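Long-range contact in protein Pcdhgb2 (Mus musculus, PDB 5SZR), which is probably a calcium-dependent cell-adhesion protein that may help establish and maintain specific neuronal connections in the brain: residues S251-A256 and T294-D299. Residues are numbered along the deposited sequence; the frame is centred on the assembly and turned at random.
Sequences SYSIIA and TLQARD. With CA (calcium ion), chain O; NAG (2-acetamido-2-deoxy-beta-D-glucopyranose), chain E.
Ile-255 and Ala-256 lie opposite the single residue Thr-294, a classic beta bulge in an otherwise regular antiparallel pair. Thr-294 O accepts a hydrogen bond from Ile-255 N at 3.0 Å and a weak second bond from Ala-256 N. Thr-294 N donates a hydrogen bond to Ala-256 O. Further along, Ser-253 with Gln-296 and Ser-251 with Arg-298 are hydrogen-bonded pairs, each closed by two backbone bonds.

The Ile-255 side chain can be followed outward. CB lies 4.1 Å from Thr-294 O. CG1 sits between the backbone N and the carbonyl carbon (chi1 59°), a position that brings it to 3.2 Å from Thr-294 O and against Thr-294 CG2. CG2 touches Gln-296 CB at 4.0 Å. The tip, Ile-255 CD1, meets Thr-294 CG2 at 3.7 Å. Ile-255 CD1 also lies 3.5 Å from C6 of the N-acetylglucosamine. An alanine here would probably take away the CD1 contact with the sugar and the CG1 and CD1 contacts with Thr-294 CG2, and leave a gap beside Gln-296 CB.

One face of the sheet carries Tyr-252, Ile-254, Leu-295 and Ala-297. The side chains of Ile-254 and Leu-295 run side by side, with Ile-254 CG1 4.1 Å from Leu-295 CD2. Tyr-252 CE1 rests 4.0 Å from Ala-297 CB, and Tyr-252 OH hydrogen-bonds to Ala-239 N.

Asp-299 OD2 binds a calcium ion together with Asn-209, Asn-211, Asp-241, Asp-243 and Asn-247. This puts Asp-299 in a calcium site at the junction with the preceding cadherin repeat. In its four-stranded sheet, strand 250-257 is at the margin and strand 290-299 lies between it and strand 306-316. Strands 232-240 and 268-270 of the second sheet pack on the Tyr-252 and Leu-295 face, as in the cadherin beta sandwich.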
ATOM      1  N   SER A 251       1.351   7.506 -14.535  1.00 49.29           N
ATOM      2  CA  SER A 251       1.893   8.181 -15.707  1.00 53.06           C
ATOM      3  C   SER A 251       2.260   9.608 -15.325  1.00 52.61           C
ATOM      4  O   SER A 251       1.471  10.304 -14.678  1.00 52.37           O
ATOM      5  CB  SER A 251       0.896   8.176 -16.865  1.00 54.97           C
ATOM      6  OG  SER A 251       0.771   6.877 -17.413  1.00 57.25           O
ATOM      7  N   TYR A 252       3.458  10.033 -15.715  1.00 52.23           N
ATOM      8  CA  TYR A 252       3.949  11.380 -15.447  1.00 50.28           C
ATOM      9  C   TYR A 252       3.841  12.245 -16.696  1.00 50.64           C
ATOM     10  O   TYR A 252       3.983  11.762 -17.823  1.00 50.32           O
ATOM     11  CB  TYR A 252       5.401  11.354 -14.967  1.00 47.13           C
ATOM     12  CG  TYR A 252       5.623  10.423 -13.801  1.00 47.01           C
ATOM     13  CD1 TYR A 252       5.296  10.809 -12.508  1.00 46.31           C
ATOM     14  CD2 TYR A 252       6.140   9.150 -13.996  1.00 47.99           C
ATOM     15  CE1 TYR A 252       5.486   9.957 -11.438  1.00 46.76           C
ATOM     16  CE2 TYR A 252       6.340   8.291 -12.937  1.00 49.59           C
ATOM     17  CZ  TYR A 252       6.009   8.697 -11.657  1.00 48.73           C
ATOM     18  OH  TYR A 252       6.212   7.839 -10.599  1.00 48.21           O
ATOM     19  N   SER A 253       3.595  13.538 -16.481  1.00 52.87           N
ATOM     20  CA  SER A 253       3.485  14.493 -17.575  1.00 52.82           C
ATOM     21  C   SER A 253       3.845  15.885 -17.066  1.00 50.34           C
ATOM     22  O   SER A 253       3.970  16.117 -15.859  1.00 48.71           O
ATOM     23  CB  SER A 253       2.080  14.483 -18.186  1.00 52.38           C
ATOM     24  OG  SER A 253       1.119  14.988 -17.273  1.00 52.57           O
ATOM     25  N   ILE A 254       4.009  16.814 -18.007  1.00 48.42           N
ATOM     26  CA  ILE A 254       4.290  18.214 -17.709  1.00 51.33           C
ATOM     27  C   ILE A 254       3.075  19.029 -18.123  1.00 55.76           C
ATOM     28  O   ILE A 254       2.661  18.985 -19.289  1.00 60.69           O
ATOM     29  CB  ILE A 254       5.549  18.717 -18.434  1.00 51.50           C
ATOM     30  CG1 ILE A 254       6.799  17.998 -17.927  1.00 53.51           C
ATOM     31  CG2 ILE A 254       5.694  20.220 -18.264  1.00 49.12           C
ATOM     32  CD1 ILE A 254       8.078  18.478 -18.598  1.00 55.67           C
ATOM     33  N   ILE A 255       2.520  19.793 -17.188  1.00 55.89           N
ATOM     34  CA  ILE A 255       1.271  20.499 -17.430  1.00 57.73           C
ATOM     35  C   ILE A 255       1.411  22.018 -17.418  1.00 60.99           C
ATOM     36  O   ILE A 255       0.547  22.701 -17.985  1.00 66.06           O
ATOM     37  CB  ILE A 255       0.191  20.062 -16.423  1.00 56.61           C
ATOM     38  CG1 ILE A 255       0.668  20.346 -15.003  1.00 54.76           C
ATOM     39  CG2 ILE A 255      -0.136  18.592 -16.609  1.00 56.20           C
ATOM     40  CD1 ILE A 255      -0.357  20.045 -13.950  1.00 56.74           C
ATOM     41  N   ALA A 256       2.449  22.575 -16.801  1.00 59.43           N
ATOM     42  CA  ALA A 256       2.569  24.028 -16.738  1.00 61.37           C
ATOM     43  C   ALA A 256       4.029  24.412 -16.556  1.00 61.68           C
ATOM     44  O   ALA A 256       4.856  23.604 -16.122  1.00 60.10           O
ATOM     45  CB  ALA A 256       1.712  24.620 -15.613  1.00 60.08           C
ATOM     46  N   THR A 294       5.665  22.538 -13.636  1.00 59.53           N
ATOM     47  CA  THR A 294       4.676  21.805 -12.846  1.00 58.33           C
ATOM     48  C   THR A 294       4.409  20.458 -13.507  1.00 56.26           C
ATOM     49  O   THR A 294       3.875  20.403 -14.620  1.00 57.93           O
ATOM     50  CB  THR A 294       3.378  22.596 -12.693  1.00 59.04           C
ATOM     51  OG1 THR A 294       3.611  23.736 -11.856  1.00 58.89           O
ATOM     52  CG2 THR A 294       2.308  21.722 -12.049  1.00 57.54           C
ATOM     53  N   LEU A 295       4.770  19.381 -12.820  1.00 52.34           N
ATOM     54  CA  LEU A 295       4.543  18.028 -13.303  1.00 51.05           C
ATOM     55  C   LEU A 295       3.331  17.417 -12.607  1.00 52.30           C
ATOM     56  O   LEU A 295       2.902  17.869 -11.541  1.00 53.90           O
ATOM     57  CB  LEU A 295       5.778  17.151 -13.077  1.00 48.00           C
ATOM     58  CG  LEU A 295       7.072  17.629 -13.740  1.00 48.59           C
ATOM     59  CD1 LEU A 295       7.883  18.487 -12.779  1.00 47.95           C
ATOM     60  CD2 LEU A 295       7.898  16.457 -14.253  1.00 47.18           C
ATOM     61  N   GLN A 296       2.775  16.379 -13.230  1.00 50.47           N
ATOM     62  CA  GLN A 296       1.586  15.715 -12.719  1.00 51.31           C
ATOM     63  C   GLN A 296       1.774  14.207 -12.760  1.00 51.60           C
ATOM     64  O   GLN A 296       2.261  13.665 -13.758  1.00 53.41           O
ATOM     65  CB  GLN A 296       0.338  16.103 -13.515  1.00 51.50           C
ATOM     66  CG  GLN A 296      -0.897  15.308 -13.111  1.00 49.45           C
ATOM     67  CD  GLN A 296      -2.138  15.710 -13.877  1.00 50.88           C
ATOM     68  OE1 GLN A 296      -2.879  16.597 -13.454  1.00 53.46           O
ATOM     69  NE2 GLN A 296      -2.375  15.057 -15.010  1.00 50.82           N
ATOM     70  N   ALA A 297       1.393  13.540 -11.672  1.00 48.69           N
ATOM     71  CA  ALA A 297       1.318  12.086 -11.607  1.00 49.53           C
ATOM     72  C   ALA A 297      -0.144  11.672 -11.625  1.00 48.71           C
ATOM     73  O   ALA A 297      -0.948  12.189 -10.845  1.00 45.10           O
ATOM     74  CB  ALA A 297       1.998  11.544 -10.349  1.00 49.82           C
ATOM     75  N   ARG A 298      -0.479  10.731 -12.500  1.00 51.28           N
ATOM     76  CA  ARG A 298      -1.857  10.338 -12.754  1.00 52.59           C
ATOM     77  C   ARG A 298      -1.952   8.819 -12.727  1.00 50.56           C
ATOM     78  O   ARG A 298      -1.107   8.138 -13.317  1.00 47.76           O
ATOM     79  CB  ARG A 298      -2.309  10.884 -14.111  1.00 57.19           C
ATOM     80  CG  ARG A 298      -3.778  10.752 -14.408  1.00 64.15           C
ATOM     81  CD  ARG A 298      -4.076  11.315 -15.782  1.00 71.22           C
ATOM     82  NE  ARG A 298      -5.492  11.621 -15.935  1.00 77.37           N
ATOM     83  CZ  ARG A 298      -6.064  12.730 -15.478  1.00 80.52           C
ATOM     84  NH1 ARG A 298      -7.364  12.929 -15.656  1.00 84.80           N
ATOM     85  NH2 ARG A 298      -5.336  13.639 -14.841  1.00 78.47           N
ATOM     86  N   ASP A 299      -2.964   8.285 -12.040  1.00 51.23           N
ATOM     87  CA  ASP A 299      -3.160   6.843 -12.095  1.00 52.58           C
ATOM     88  C   ASP A 299      -4.102   6.491 -13.246  1.00 57.83           C
ATOM     89  O   ASP A 299      -4.684   7.363 -13.894  1.00 61.52           O
ATOM     90  CB  ASP A 299      -3.660   6.285 -10.751  1.00 50.96           C
ATOM     91  CG  ASP A 299      -5.077   6.737 -10.377  1.00 48.72           C
ATOM     92  OD1 ASP A 299      -5.935   6.949 -11.260  1.00 48.02           O
ATOM     93  OD2 ASP A 299      -5.340   6.859  -9.166  1.00 43.28           O
TER
HETATM   94 CA    CA O 712      -4.858   5.108  -7.271  1.00 47.03          CA
HETATM   95  C1  NAG E   1      -3.278  19.311 -11.037  1.00 72.65           C
HETATM   96  C2  NAG E   1      -4.707  18.949 -10.665  1.00 78.34           C
HETATM   97  C3  NAG E   1      -5.478  18.568 -11.927  1.00 85.26           C
HETATM   98  C4  NAG E   1      -5.351  19.664 -12.982  1.00 88.81           C
HETATM   99  C5  NAG E   1      -3.883  20.057 -13.183  1.00 89.72           C
HETATM  100  C6  NAG E   1      -3.683  21.256 -14.081  1.00 97.57           C
HETATM  101  C7  NAG E   1      -4.849  18.086  -8.374  1.00 76.15           C
HETATM  102  C8  NAG E   1      -4.871  16.865  -7.506  1.00 78.29           C
HETATM  103  N2  NAG E   1      -4.743  17.871  -9.690  1.00 75.82           N
HETATM  104  O3  NAG E   1      -6.846  18.329 -11.613  1.00 87.67           O
HETATM  105  O4  NAG E   1      -5.880  19.206 -14.222  1.00 91.12           O
HETATM  106  O5  NAG E   1      -3.288  20.394 -11.924  1.00 82.21           O
HETATM  107  O6  NAG E   1      -4.863  21.575 -14.803  1.00104.40           O
HETATM  108  O7  NAG E   1      -4.927  19.216  -7.906  1.00 75.10           O